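Local coordinates for sarcolemmal membrane-associated protein (Homo sapiens, PDB 6AR0) that associates with the STRIPAK phosphatase-kinase core, in a complex that dephosphorylates STK3 and so inhibits Hippo signalling, and is represented here by its FHA domain, at residues 18-23 / 37-42; 44-49 / 119-124; 60-65 / 128-133; 68-73 / 90-95; 101-106 / 123-128. All coordinates share one frame; numbering follows the deposited sequence.

Contact 1: residues 18-23 / 37-42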
# COMPACT_ATOMS: atom_id res chain seq x y z
N GLN A 18 -5.87 8.43 -7.54
CA GLN A 18 -6.60 7.76 -8.60
C GLN A 18 -6.29 6.26 -8.59
O GLN A 18 -5.16 5.84 -8.29
CB GLN A 18 -6.27 8.36 -9.96
CG GLN A 18 -6.60 9.85 -10.06
CD GLN A 18 -8.06 10.16 -9.74
OE1 GLN A 18 -8.98 9.59 -10.34
NE2 GLN A 18 -8.28 11.06 -8.78
N GLU A 19 -7.29 5.47 -8.95
CA GLU A 19 -7.21 4.02 -8.89
C GLU A 19 -5.97 3.50 -9.61
O GLU A 19 -5.64 3.93 -10.72
CB GLU A 19 -8.47 3.45 -9.55
CG GLU A 19 -8.52 1.94 -9.65
CD GLU A 19 -9.87 1.46 -10.16
OE1 GLU A 19 -10.88 2.16 -9.91
OE2 GLU A 19 -9.91 0.42 -10.83
N ARG A 20 -5.32 2.51 -8.99
CA ARG A 20 -4.08 1.94 -9.51
C ARG A 20 -4.31 0.50 -9.92
O ARG A 20 -4.95 -0.27 -9.19
CB ARG A 20 -2.96 2.00 -8.47
CG ARG A 20 -2.78 3.36 -7.82
CD ARG A 20 -2.42 4.43 -8.85
NE ARG A 20 -2.26 5.74 -8.22
CZ ARG A 20 -1.14 6.17 -7.62
NH1 ARG A 20 -0.06 5.42 -7.57
NH2 ARG A 20 -1.12 7.36 -7.05
N HIS A 21 -3.79 0.14 -11.09
CA HIS A 21 -3.77 -1.24 -11.59
C HIS A 21 -2.31 -1.67 -11.59
O HIS A 21 -1.59 -1.40 -12.54
CB HIS A 21 -4.39 -1.34 -12.99
CG HIS A 21 -5.85 -1.03 -13.03
ND1 HIS A 21 -6.59 -1.02 -14.19
CD2 HIS A 21 -6.71 -0.71 -12.03
CE1 HIS A 21 -7.84 -0.71 -13.90
NE2 HIS A 21 -7.94 -0.53 -12.59
N VAL A 22 -1.89 -2.30 -10.50
CA VAL A 22 -0.47 -2.55 -10.23
C VAL A 22 -0.19 -4.02 -10.50
O VAL A 22 -0.57 -4.89 -9.72
CB VAL A 22 -0.08 -2.18 -8.79
CG1 VAL A 22 1.40 -2.44 -8.55
CG2 VAL A 22 -0.43 -0.74 -8.48
N TYR A 23 0.52 -4.31 -11.59
CA TYR A 23 0.92 -5.67 -11.89
C TYR A 23 2.13 -6.06 -11.07
O TYR A 23 3.03 -5.26 -10.81
CB TYR A 23 1.18 -5.81 -13.39
CG TYR A 23 -0.10 -5.67 -14.17
CD1 TYR A 23 -0.99 -6.73 -14.25
CD2 TYR A 23 -0.45 -4.48 -14.79
CE1 TYR A 23 -2.18 -6.62 -14.94
CE2 TYR A 23 -1.64 -4.35 -15.49
CZ TYR A 23 -2.49 -5.42 -15.57
OH TYR A 23 -3.67 -5.32 -16.27
N CYS A 37 10.36 9.34 -9.46
CA CYS A 37 9.50 8.27 -8.97
C CYS A 37 8.16 8.93 -8.67
O CYS A 37 7.86 9.28 -7.53
CB CYS A 37 10.06 7.62 -7.72
SG CYS A 37 11.73 7.01 -7.85
N ARG A 38 7.37 9.14 -9.71
CA ARG A 38 6.11 9.84 -9.57
C ARG A 38 4.93 8.88 -9.67
O ARG A 38 5.06 7.75 -10.15
CB ARG A 38 6.00 10.89 -10.67
CG ARG A 38 7.10 11.94 -10.63
CD ARG A 38 7.11 12.67 -9.29
NE ARG A 38 8.02 13.81 -9.28
CZ ARG A 38 8.26 14.56 -8.22
NH1 ARG A 38 7.66 14.31 -7.08
NH2 ARG A 38 9.10 15.58 -8.30
N PRO A 39 3.76 9.31 -9.20
CA PRO A 39 2.57 8.45 -9.32
C PRO A 39 2.26 8.10 -10.76
O PRO A 39 2.40 8.92 -11.66
CB PRO A 39 1.46 9.32 -8.72
CG PRO A 39 2.18 10.26 -7.80
CD PRO A 39 3.47 10.55 -8.48
N ALA A 40 1.79 6.87 -10.96
CA ALA A 40 1.29 6.42 -12.25
C ALA A 40 0.28 5.32 -11.99
O ALA A 40 0.25 4.72 -10.92
CB ALA A 40 2.42 5.88 -13.14
N GLN A 41 -0.55 5.04 -13.00
CA GLN A 41 -1.58 4.02 -12.83
C GLN A 41 -0.98 2.67 -12.45
O GLN A 41 -1.61 1.89 -11.71
CB GLN A 41 -2.37 3.85 -14.12
CG GLN A 41 -3.33 2.69 -14.07
CD GLN A 41 -4.12 2.59 -15.34
OE1 GLN A 41 -4.07 1.58 -16.05
NE2 GLN A 41 -4.87 3.63 -15.64
N ASN A 42 0.19 2.34 -12.97
CA ASN A 42 0.75 1.01 -12.75
C ASN A 42 1.66 0.95 -11.55
O ASN A 42 2.41 -0.03 -11.41
CB ASN A 42 1.47 0.50 -13.99
CG ASN A 42 2.75 1.25 -14.27
OD1 ASN A 42 2.94 2.37 -13.81
ND2 ASN A 42 3.64 0.63 -15.05
O HOH W 1 -1.94 -0.42 -15.23
O HOH W 2 2.82 -2.61 -12.39
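Residues 19-22 and 39-42 run at 59° to one another, and the two backbones are joined by one hydrogen bond, from His21 N to Gln41 O at 2.9 Å, bent to 136° at the hydrogen though it lies in the carbonyl plane. His21 O in turn receives a CA-H...O contact from Asn42 CA at 3.4 Å. Arg20 is bent at chi2 (-61°), which folds it beside the loop: its CD stands 3.4 Å from Ala40 O, one guanidinium face covers Ala40 N, and NH2 touches Pro39 CB at 3.6 Å. Its NH1 is held by Thr45 O and Asn43 O. His21 and Gln41 lie alongside, and a water donates to both His21 O and Gln41 OE1. In the plane of the His21 ring, NE2 donates to Glu19 OE2 at 2.8 Å. Strand 20-23, paired with strand 5-10, is thus joined at the edge of one sheet of the FHA beta sandwich to the loop between strands 28-32 and 44-46 of the other.

Contact 2: residues 44-49 / 119-124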
# COMPACT_ATOMS: atom_id res chain seq x y z
N ALA A 44 2.47 2.14 -7.12
CA ALA A 44 1.98 2.43 -5.78
C ALA A 44 2.79 3.56 -5.17
O ALA A 44 3.14 3.53 -3.99
CB ALA A 44 1.95 1.17 -4.92
N THR A 45 3.09 4.56 -5.99
CA THR A 45 3.74 5.79 -5.56
C THR A 45 2.67 6.86 -5.40
O THR A 45 1.85 7.06 -6.30
CB THR A 45 4.79 6.22 -6.58
OG1 THR A 45 5.76 5.19 -6.71
CG2 THR A 45 5.47 7.52 -6.16
N PHE A 46 2.67 7.53 -4.25
CA PHE A 46 1.59 8.44 -3.90
C PHE A 46 2.13 9.82 -3.54
O PHE A 46 3.09 9.95 -2.78
CB PHE A 46 0.76 7.91 -2.72
CG PHE A 46 0.11 6.58 -2.99
CD1 PHE A 46 -1.10 6.49 -3.67
CD2 PHE A 46 0.73 5.41 -2.60
CE1 PHE A 46 -1.67 5.26 -3.92
CE2 PHE A 46 0.16 4.18 -2.87
CZ PHE A 46 -1.05 4.12 -3.53
N ASP A 47 1.49 10.84 -4.08
CA ASP A 47 1.73 12.22 -3.66
C ASP A 47 0.96 12.39 -2.36
O ASP A 47 -0.25 12.64 -2.36
CB ASP A 47 1.26 13.16 -4.75
CG ASP A 47 1.46 14.60 -4.40
OD1 ASP A 47 2.06 14.89 -3.33
OD2 ASP A 47 1.04 15.45 -5.22
N CYS A 48 1.66 12.18 -1.24
CA CYS A 48 1.05 12.20 0.10
C CYS A 48 2.17 12.43 1.09
O CYS A 48 3.13 11.65 1.14
CB CYS A 48 0.36 10.86 0.38
SG CYS A 48 -0.39 10.72 2.01
N LYS A 49 2.03 13.48 1.90
CA LYS A 49 3.12 13.96 2.73
C LYS A 49 3.57 12.93 3.75
O LYS A 49 4.76 12.89 4.12
CB LYS A 49 2.68 15.24 3.44
CG LYS A 49 3.79 15.95 4.16
CD LYS A 49 3.33 17.22 4.83
CE LYS A 49 4.47 17.90 5.54
NZ LYS A 49 3.99 19.01 6.39
N GLY A 119 -3.68 14.22 5.25
CA GLY A 119 -4.26 12.89 5.18
C GLY A 119 -3.24 11.82 4.82
O GLY A 119 -2.11 12.07 4.41
N CYS A 120 -3.67 10.57 4.96
CA CYS A 120 -2.86 9.39 4.66
C CYS A 120 -3.54 8.59 3.54
O CYS A 120 -4.67 8.89 3.13
CB CYS A 120 -2.68 8.52 5.91
SG CYS A 120 -4.20 7.86 6.60
N ILE A 121 -2.86 7.56 3.04
CA ILE A 121 -3.43 6.76 1.97
C ILE A 121 -4.21 5.61 2.60
O ILE A 121 -3.65 4.83 3.38
CB ILE A 121 -2.33 6.24 1.03
CG1 ILE A 121 -1.63 7.41 0.33
CG2 ILE A 121 -2.89 5.23 0.04
CD1 ILE A 121 -2.49 8.22 -0.61
N VAL A 122 -5.50 5.52 2.27
CA VAL A 122 -6.36 4.44 2.74
C VAL A 122 -7.01 3.83 1.50
O VAL A 122 -7.72 4.53 0.76
CB VAL A 122 -7.44 4.93 3.74
CG1 VAL A 122 -8.17 3.74 4.34
CG2 VAL A 122 -6.83 5.79 4.84
N SER A 123 -6.76 2.55 1.27
CA SER A 123 -7.14 1.92 0.01
C SER A 123 -7.83 0.59 0.25
O SER A 123 -7.51 -0.12 1.20
CB SER A 123 -5.86 1.68 -0.82
OG SER A 123 -6.02 1.19 -2.13
N THR A 124 -8.78 0.26 -0.60
CA THR A 124 -9.17 -1.13 -0.73
C THR A 124 -8.22 -1.77 -1.71
O THR A 124 -7.84 -1.14 -2.71
CB THR A 124 -10.58 -1.24 -1.30
OG1 THR A 124 -11.48 -0.52 -0.46
CG2 THR A 124 -11.03 -2.70 -1.43
O HOH W 3 -0.74 14.07 2.95
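Phe46 starts with CB 3.9 Å from Ile121 CD1, and its first torsion (chi1 -60°) sets CG anti to the carbonyl carbon, beside the backbone N, so that the side chain crosses Ile121 obliquely. Going outward, Phe46 CG meets Ile121 CG1 at 3.8 Å and Phe46 CD1 meets Ile121 CD1, also at 3.8 Å. Farther out, CE1 and CZ have the other branch as their neighbour. Ile121 CG2 stands 4.1 Å from the centroid of the Phe46 ring and only 8° off the ring normal, a CH-pi contact over the centre of one face. That methyl is the branch anti to the Ile121 backbone N, so both branches of the isoleucine are used. The Phe46 ring also meets Phe17 edge-to-face.

Cys48, with SG anti to its own N (chi1 178°), fills the next position: SG lies 3.9 Å from Ile121 CG1 and 3.2 Å from Gly119 O. A water bridges Gly119 O, to which it donates, and Lys49 N, from which it accepts.

No direct hydrogen bond joins the segments. Apart from the water bridge, their union, between strand 44-46 of one sheet and strand 117-128 of the other, therefore probably rests mainly on dispersion between buried carbon and sulfur surfaces, which is the usual chemistry of a beta-sandwich core.

Contact 3: residues 60-65 / 128-133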
# COMPACT_ATOMS: atom_id res chain seq x y z
N PHE A 60 3.57 -10.67 -5.09
CA PHE A 60 2.90 -11.95 -5.27
C PHE A 60 3.95 -13.05 -5.25
O PHE A 60 4.96 -12.95 -5.95
CB PHE A 60 2.17 -11.98 -6.61
CG PHE A 60 1.51 -13.29 -6.92
CD1 PHE A 60 0.46 -13.76 -6.16
CD2 PHE A 60 1.94 -14.06 -7.99
CE1 PHE A 60 -0.15 -14.98 -6.46
CE2 PHE A 60 1.32 -15.27 -8.30
CZ PHE A 60 0.29 -15.72 -7.53
N ASP A 61 3.72 -14.06 -4.42
CA ASP A 61 4.61 -15.22 -4.32
C ASP A 61 4.08 -16.26 -5.29
O ASP A 61 3.07 -16.92 -5.03
CB ASP A 61 4.59 -15.74 -2.88
CG ASP A 61 5.54 -16.88 -2.66
OD1 ASP A 61 5.85 -17.60 -3.62
OD2 ASP A 61 5.95 -17.06 -1.49
N HIS A 62 4.76 -16.37 -6.43
CA HIS A 62 4.29 -17.18 -7.54
C HIS A 62 4.28 -18.67 -7.20
O HIS A 62 3.60 -19.44 -7.89
CB HIS A 62 5.12 -16.89 -8.80
CG HIS A 62 4.95 -15.50 -9.36
ND1 HIS A 62 5.49 -14.38 -8.76
CD2 HIS A 62 4.31 -15.06 -10.47
CE1 HIS A 62 5.18 -13.31 -9.48
NE2 HIS A 62 4.47 -13.70 -10.52
N LYS A 63 5.01 -19.10 -6.17
CA LYS A 63 5.11 -20.52 -5.84
C LYS A 63 4.08 -20.99 -4.81
O LYS A 63 3.89 -22.20 -4.66
CB LYS A 63 6.53 -20.85 -5.37
CG LYS A 63 7.52 -20.96 -6.52
CD LYS A 63 8.76 -21.74 -6.15
CE LYS A 63 9.56 -22.13 -7.40
NZ LYS A 63 10.71 -22.99 -7.05
N THR A 64 3.39 -20.09 -4.12
CA THR A 64 2.33 -20.47 -3.21
C THR A 64 0.99 -19.81 -3.54
O THR A 64 -0.03 -20.23 -2.99
CB THR A 64 2.69 -20.10 -1.77
OG1 THR A 64 2.72 -18.67 -1.63
CG2 THR A 64 4.05 -20.69 -1.39
N GLY A 65 0.97 -18.80 -4.40
CA GLY A 65 -0.27 -18.13 -4.71
C GLY A 65 -0.69 -17.11 -3.68
O GLY A 65 -1.85 -16.67 -3.70
N PHE A 128 -5.61 -10.44 -7.77
CA PHE A 128 -5.91 -11.42 -8.81
C PHE A 128 -4.66 -12.20 -9.17
O PHE A 128 -3.58 -11.63 -9.35
CB PHE A 128 -6.48 -10.72 -10.05
CG PHE A 128 -7.67 -9.89 -9.73
CD1 PHE A 128 -8.94 -10.43 -9.69
CD2 PHE A 128 -7.51 -8.57 -9.37
CE1 PHE A 128 -10.03 -9.66 -9.32
CE2 PHE A 128 -8.59 -7.79 -9.01
CZ PHE A 128 -9.86 -8.34 -8.99
N LEU A 129 -4.83 -13.52 -9.27
CA LEU A 129 -3.78 -14.42 -9.68
C LEU A 129 -3.40 -14.16 -11.13
O LEU A 129 -4.16 -13.55 -11.89
CB LEU A 129 -4.25 -15.86 -9.51
CG LEU A 129 -4.78 -16.27 -8.13
CD1 LEU A 129 -5.33 -17.68 -8.16
CD2 LEU A 129 -3.70 -16.13 -7.07
N PRO A 130 -2.23 -14.64 -11.57
CA PRO A 130 -1.83 -14.41 -12.97
C PRO A 130 -2.85 -14.89 -13.97
O PRO A 130 -2.97 -14.29 -15.04
CB PRO A 130 -0.51 -15.16 -13.09
CG PRO A 130 0.05 -15.11 -11.72
CD PRO A 130 -1.14 -15.22 -10.78
N ASP A 131 -3.57 -15.97 -13.67
CA ASP A 131 -4.56 -16.48 -14.61
C ASP A 131 -5.85 -15.68 -14.62
O ASP A 131 -6.76 -16.00 -15.40
CB ASP A 131 -4.82 -17.98 -14.38
CG ASP A 131 -5.55 -18.27 -13.08
OD1 ASP A 131 -5.97 -17.33 -12.38
OD2 ASP A 131 -5.71 -19.46 -12.75
N GLY A 132 -5.96 -14.66 -13.78
CA GLY A 132 -7.11 -13.78 -13.73
C GLY A 132 -8.08 -14.07 -12.61
O GLY A 132 -8.92 -13.22 -12.29
N MET A 133 -8.02 -15.26 -12.00
CA MET A 133 -8.93 -15.56 -10.91
C MET A 133 -8.62 -14.70 -9.70
O MET A 133 -7.46 -14.43 -9.38
CB MET A 133 -8.81 -17.04 -10.53
CG MET A 133 -9.22 -18.00 -11.63
SD MET A 133 -10.96 -17.85 -12.12
CE MET A 133 -11.11 -19.28 -13.18
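A type I beta turn, Leu129 to Gly132, follows the last strand of the FHA sandwich and faces the turn that joins strands 56-61 and 66-71. It is closed by Gly132 N to Leu129 O at 2.8 Å, and Asp131 adds an Asx turn, its OD1 accepting from Met133 N at 2.9 Å, from above the carboxylate plane. The facing turn has the same device: Asp61 OD1 accepts from Lys63 N through its anti lone pair, and Asp61 O takes Gly65 N at 2.9 Å.

The two sides meet through carbon. Phe60, near the end of strand 56-61, has CG anti to its backbone N (chi1 177°), which sends the ring toward residues 129-130. Its CE2 meets Pro130 CD at 3.5 Å, the two side chains reaching tip to tip, and its CE1 meets Leu129 CD2 at 3.8 Å, the leucine crossing at about a right angle. Leu129 CD2 also lies 3.9 Å from Gly65 O. Phe60 CD2 sits 3.4 Å over the centre of one face of the His62 ring. An alanine in place of Phe60 would take away the ring that Pro130 and Leu129 touch, and would probably loosen the hold between strand end and turn.

Phe67 of strand 66-71 meets the Phe60 ring with planes at about 45°, and Ala4 and Leu24 also touch it, where the end of strand 56-61 nears the end of strand 117-128.

Contact 4: residues 68-73 / 90-95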
# COMPACT_ATOMS: atom_id res chain seq x y z
N TYR A 68 1.67 -10.55 -0.38
CA TYR A 68 2.23 -10.05 0.85
C TYR A 68 2.47 -8.55 0.79
O TYR A 68 2.73 -7.97 -0.26
CB TYR A 68 3.59 -10.69 1.15
CG TYR A 68 3.48 -12.15 1.44
CD1 TYR A 68 3.23 -12.59 2.74
CD2 TYR A 68 3.61 -13.09 0.45
CE1 TYR A 68 3.13 -13.92 3.04
CE2 TYR A 68 3.51 -14.45 0.73
CZ TYR A 68 3.27 -14.84 2.03
OH TYR A 68 3.17 -16.17 2.36
N LEU A 69 2.44 -7.95 1.98
CA LEU A 69 2.80 -6.57 2.22
C LEU A 69 3.81 -6.53 3.36
O LEU A 69 3.66 -7.24 4.36
CB LEU A 69 1.54 -5.79 2.61
CG LEU A 69 1.65 -4.29 2.89
CD1 LEU A 69 2.13 -3.55 1.66
CD2 LEU A 69 0.31 -3.74 3.35
N GLN A 70 4.85 -5.70 3.21
CA GLN A 70 5.87 -5.56 4.24
C GLN A 70 6.18 -4.09 4.44
O GLN A 70 6.43 -3.36 3.47
CB GLN A 70 7.14 -6.30 3.81
CG GLN A 70 8.24 -6.23 4.83
CD GLN A 70 9.41 -7.08 4.42
OE1 GLN A 70 9.73 -7.18 3.24
NE2 GLN A 70 10.06 -7.70 5.39
N ASP A 71 6.20 -3.65 5.69
CA ASP A 71 6.62 -2.29 6.01
C ASP A 71 8.14 -2.25 6.02
O ASP A 71 8.79 -3.07 6.68
CB ASP A 71 6.07 -1.88 7.38
CG ASP A 71 6.40 -0.45 7.72
OD1 ASP A 71 7.60 -0.13 7.82
OD2 ASP A 71 5.43 0.34 7.85
N THR A 72 8.72 -1.33 5.25
CA THR A 72 10.18 -1.21 5.13
C THR A 72 10.70 -0.00 5.91
O THR A 72 11.34 0.90 5.38
CB THR A 72 10.59 -1.15 3.66
OG1 THR A 72 9.97 -0.03 3.03
CG2 THR A 72 10.18 -2.41 2.93
N LYS A 73 10.45 -0.01 7.22
CA LYS A 73 10.91 1.04 8.13
C LYS A 73 10.23 2.38 7.84
O LYS A 73 10.87 3.43 7.87
CB LYS A 73 12.44 1.19 8.10
CG LYS A 73 13.18 -0.11 8.32
CD LYS A 73 14.67 0.10 8.49
CE LYS A 73 15.41 -1.22 8.66
NZ LYS A 73 15.43 -2.03 7.41
N GLU A 90 10.81 0.84 11.90
CA GLU A 90 11.20 -0.56 11.99
C GLU A 90 10.56 -1.37 10.87
O GLU A 90 9.51 -1.02 10.35
CB GLU A 90 10.79 -1.14 13.35
CG GLU A 90 11.46 -0.42 14.51
CD GLU A 90 11.33 -1.17 15.83
OE1 GLU A 90 10.76 -2.28 15.83
OE2 GLU A 90 11.79 -0.64 16.86
N GLU A 91 11.22 -2.46 10.50
CA GLU A 91 10.76 -3.33 9.44
C GLU A 91 9.77 -4.34 10.00
O GLU A 91 9.95 -4.83 11.13
CB GLU A 91 11.96 -4.06 8.82
CG GLU A 91 11.66 -4.84 7.55
CD GLU A 91 12.85 -5.63 7.05
OE1 GLU A 91 13.37 -6.48 7.81
OE2 GLU A 91 13.28 -5.41 5.90
N SER A 92 8.74 -4.65 9.23
CA SER A 92 7.85 -5.74 9.61
C SER A 92 8.26 -7.02 8.92
O SER A 92 9.00 -6.99 7.93
CB SER A 92 6.40 -5.42 9.23
OG SER A 92 6.14 -5.60 7.84
N PRO A 93 7.79 -8.16 9.39
CA PRO A 93 7.85 -9.37 8.56
C PRO A 93 6.89 -9.24 7.40
O PRO A 93 6.03 -8.35 7.39
CB PRO A 93 7.40 -10.48 9.52
CG PRO A 93 6.60 -9.81 10.54
CD PRO A 93 7.06 -8.39 10.65
N PRO A 94 7.00 -10.10 6.39
CA PRO A 94 5.95 -10.18 5.37
C PRO A 94 4.63 -10.53 6.03
O PRO A 94 4.56 -11.44 6.84
CB PRO A 94 6.43 -11.30 4.45
CG PRO A 94 7.91 -11.37 4.68
CD PRO A 94 8.08 -11.07 6.14
N CYS A 95 3.57 -9.83 5.63
CA CYS A 95 2.23 -10.04 6.17
C CYS A 95 1.29 -10.33 5.01
O CYS A 95 1.21 -9.55 4.06
CB CYS A 95 1.78 -8.80 6.94
SG CYS A 95 2.69 -8.50 8.45
O HOH W 4 12.20 -5.51 2.62
O HOH W 5 13.36 -2.58 5.39
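Gln70 leaves its backbone with CG anti to N (chi1 -178°) and stays extended at chi2, so its amide reaches across to residues 90-95, whereas Ser92 places OG between its own N and carbonyl carbon (chi1 78°), facing strand 66-71. Gln70 NE2 donates to Ser92 O at 2.8 Å, nearly straight at 165°, with the acceptor in the amide plane. Ser92 OG accepts from Asp71 N at 2.9 Å and gives its own proton to Pro93 O at 2.8 Å, which fixes the rotation of the hydroxyl. Asp71 O takes Ser92 N at 3.0 Å on a lone pair. Asp71 OD2 is bonded to Ser74 and Thr78, in and beyond the loop after the strand, a loop that in FHA domains commonly helps to recognise phosphothreonine. Leu69 and Cys95 form an antiparallel hydrogen-bonded pair, both bonds 2.9 Å between N and O. At the Lys73 end a water accepts from Lys73 NZ and donates to Glu91 OE2; at the other end Tyr68 CD1 packs on Pro94 CB at 3.9 Å.

An alanine in place of Gln70 would remove the amide donor to Ser92 O and would probably loosen the residues leading into strand 95-97.

Strand 66-71 pairs on its other side with strand 56-61, where Trp59 touches Tyr68, Gln70 and Pro94. Leu69 turns inward to Thr78 and Ile80 of the second sheet.

Contact 5: residues 101-106 / 123-128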
# COMPACT_ATOMS: atom_id res chain seq x y z
N ASP A 101 -9.00 -6.53 1.53
CA ASP A 101 -8.38 -5.86 2.66
C ASP A 101 -8.39 -4.35 2.46
O ASP A 101 -8.35 -3.83 1.33
CB ASP A 101 -6.94 -6.31 2.84
CG ASP A 101 -6.80 -7.66 3.50
OD1 ASP A 101 -7.78 -8.20 4.05
OD2 ASP A 101 -5.65 -8.18 3.47
N ILE A 102 -8.41 -3.64 3.58
CA ILE A 102 -8.22 -2.19 3.61
C ILE A 102 -6.79 -1.95 4.06
O ILE A 102 -6.39 -2.33 5.17
CB ILE A 102 -9.22 -1.51 4.56
CG1 ILE A 102 -10.66 -1.83 4.16
CG2 ILE A 102 -8.95 -0.01 4.61
CD1 ILE A 102 -11.00 -1.44 2.75
N ILE A 103 -6.00 -1.32 3.21
CA ILE A 103 -4.57 -1.11 3.44
C ILE A 103 -4.34 0.38 3.61
O ILE A 103 -4.83 1.19 2.82
CB ILE A 103 -3.80 -1.61 2.20
CG1 ILE A 103 -4.15 -3.05 1.86
CG2 ILE A 103 -2.31 -1.39 2.35
CD1 ILE A 103 -3.82 -3.95 2.96
N GLN A 104 -3.56 0.75 4.62
CA GLN A 104 -3.31 2.16 4.94
C GLN A 104 -1.81 2.41 5.04
O GLN A 104 -1.08 1.63 5.65
CB GLN A 104 -4.01 2.54 6.25
CG GLN A 104 -3.74 3.95 6.70
CD GLN A 104 -4.51 4.30 7.94
OE1 GLN A 104 -5.70 3.98 8.05
NE2 GLN A 104 -3.87 4.98 8.89
N PHE A 105 -1.37 3.51 4.44
CA PHE A 105 0.02 3.95 4.52
C PHE A 105 0.03 5.32 5.18
O PHE A 105 -0.57 6.27 4.67
CB PHE A 105 0.67 4.03 3.14
CG PHE A 105 0.49 2.78 2.33
CD1 PHE A 105 1.04 1.58 2.75
CD2 PHE A 105 -0.26 2.78 1.17
CE1 PHE A 105 0.87 0.42 2.02
CE2 PHE A 105 -0.44 1.61 0.44
CZ PHE A 105 0.11 0.45 0.86
N GLY A 106 0.74 5.42 6.30
CA GLY A 106 0.75 6.62 7.10
C GLY A 106 -0.47 6.70 8.00
O GLY A 106 -1.31 5.80 8.07
N SER A 123 -6.76 2.55 1.27
CA SER A 123 -7.14 1.92 0.01
C SER A 123 -7.83 0.59 0.25
O SER A 123 -7.51 -0.12 1.20
CB SER A 123 -5.86 1.68 -0.82
OG SER A 123 -6.02 1.19 -2.13
N THR A 124 -8.78 0.26 -0.60
CA THR A 124 -9.17 -1.13 -0.73
C THR A 124 -8.22 -1.77 -1.71
O THR A 124 -7.84 -1.14 -2.71
CB THR A 124 -10.58 -1.24 -1.30
OG1 THR A 124 -11.48 -0.52 -0.46
CG2 THR A 124 -11.03 -2.70 -1.43
N ILE A 125 -7.81 -3.01 -1.46
CA ILE A 125 -6.97 -3.75 -2.40
C ILE A 125 -7.73 -4.99 -2.85
O ILE A 125 -8.26 -5.73 -2.02
CB ILE A 125 -5.57 -4.06 -1.83
CG1 ILE A 125 -4.56 -4.42 -2.93
CG2 ILE A 125 -5.64 -5.12 -0.73
CD1 ILE A 125 -3.08 -4.45 -2.48
N LYS A 126 -7.81 -5.18 -4.16
CA LYS A 126 -8.36 -6.39 -4.77
C LYS A 126 -7.24 -7.09 -5.51
O LYS A 126 -6.41 -6.43 -6.14
CB LYS A 126 -9.51 -6.04 -5.71
CG LYS A 126 -10.70 -5.42 -4.99
CD LYS A 126 -11.42 -6.42 -4.10
CE LYS A 126 -12.60 -5.79 -3.37
NZ LYS A 126 -13.81 -5.74 -4.24
N LEU A 127 -7.17 -8.40 -5.37
CA LEU A 127 -5.99 -9.16 -5.75
C LEU A 127 -6.39 -10.28 -6.70
O LEU A 127 -7.37 -10.99 -6.44
CB LEU A 127 -5.32 -9.78 -4.52
CG LEU A 127 -4.88 -8.76 -3.47
CD1 LEU A 127 -4.45 -9.49 -2.20
CD2 LEU A 127 -3.74 -7.89 -4.01
N PHE A 128 -5.61 -10.44 -7.77
CA PHE A 128 -5.91 -11.42 -8.81
C PHE A 128 -4.66 -12.20 -9.17
O PHE A 128 -3.58 -11.63 -9.35
CB PHE A 128 -6.48 -10.72 -10.05
CG PHE A 128 -7.67 -9.89 -9.73
CD1 PHE A 128 -8.94 -10.43 -9.69
CD2 PHE A 128 -7.51 -8.57 -9.37
CE1 PHE A 128 -10.03 -9.66 -9.32
CE2 PHE A 128 -8.59 -7.79 -9.01
CZ PHE A 128 -9.86 -8.34 -8.99
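Ser123 O is held by one hydrogen bond and one weaker contact: Ile103 N donates to it at 2.8 Å, nearly along the C=O axis, and Ile102 CA adds a CA-H...O contact at 3.3 Å. Ser123 N returns the bond to Ile103 O at 2.8 Å, in the carbonyl plane, completing an antiparallel hydrogen-bonded pair. One residue along, Ile102 and Thr124 form the non-hydrogen-bonded pair, and Ile125 N then reaches Asp101 O at 3.0 Å, again nearly along the carbonyl axis (168°).

These bonds join strands 102-105 and 117-128 within the larger antiparallel sheet of the FHA beta sandwich. The local axes come within 4.7 Å and their directions differ by 128°, a strong departure from straight antiparallel running. Strand 78-80 pairs with the other side of strand 102-105, and strand 5-10 with strand 117-128.

On the face that carries Ile103 and Ser123, Ile103 CG1 meets Ile125 CG2 at 3.6 Å, the two side chains crossing obliquely. Ile125 holds that methyl between its own N and carbonyl carbon (chi1 -162° puts CG1 anti to N). On the face of Ile102 and Thr124, Ile102 CG1 is anti to the carbonyl carbon, and chi2 turns CD1 back to 3.4 Å from Thr124 OG1. Asp101 OD2 is engaged by Leu98 N and OD1 by Asn81 ND2. Gln104 NE2 donates to Gly106 O at 2.8 Å, in its own amide plane.

How the contacts relate
Contacts 2 and 5 share Ser123 and Thr124 on strand 117-128, their centres about 10 Å apart, and meet where Phe105 N reaches Ile121 O at 2.8 Å, probably as a hydrogen bond. Contact 1 touches contact 2 where Arg20 NH2 lies 3.5 Å from Phe46 CD1. On the far side of the chain's centre from contacts 1 and 2, contact 4 meets contact 5 across the sandwich, Leu69 CD2 standing 3.7 Å from Ile103 CG2. Contact 3, at the opposite end from contact 2 (centres about 25 Å apart), shares Phe128 with contact 5 and touches contact 4 through Asp61 CB and Tyr68 CE2, 4.0 Å apart.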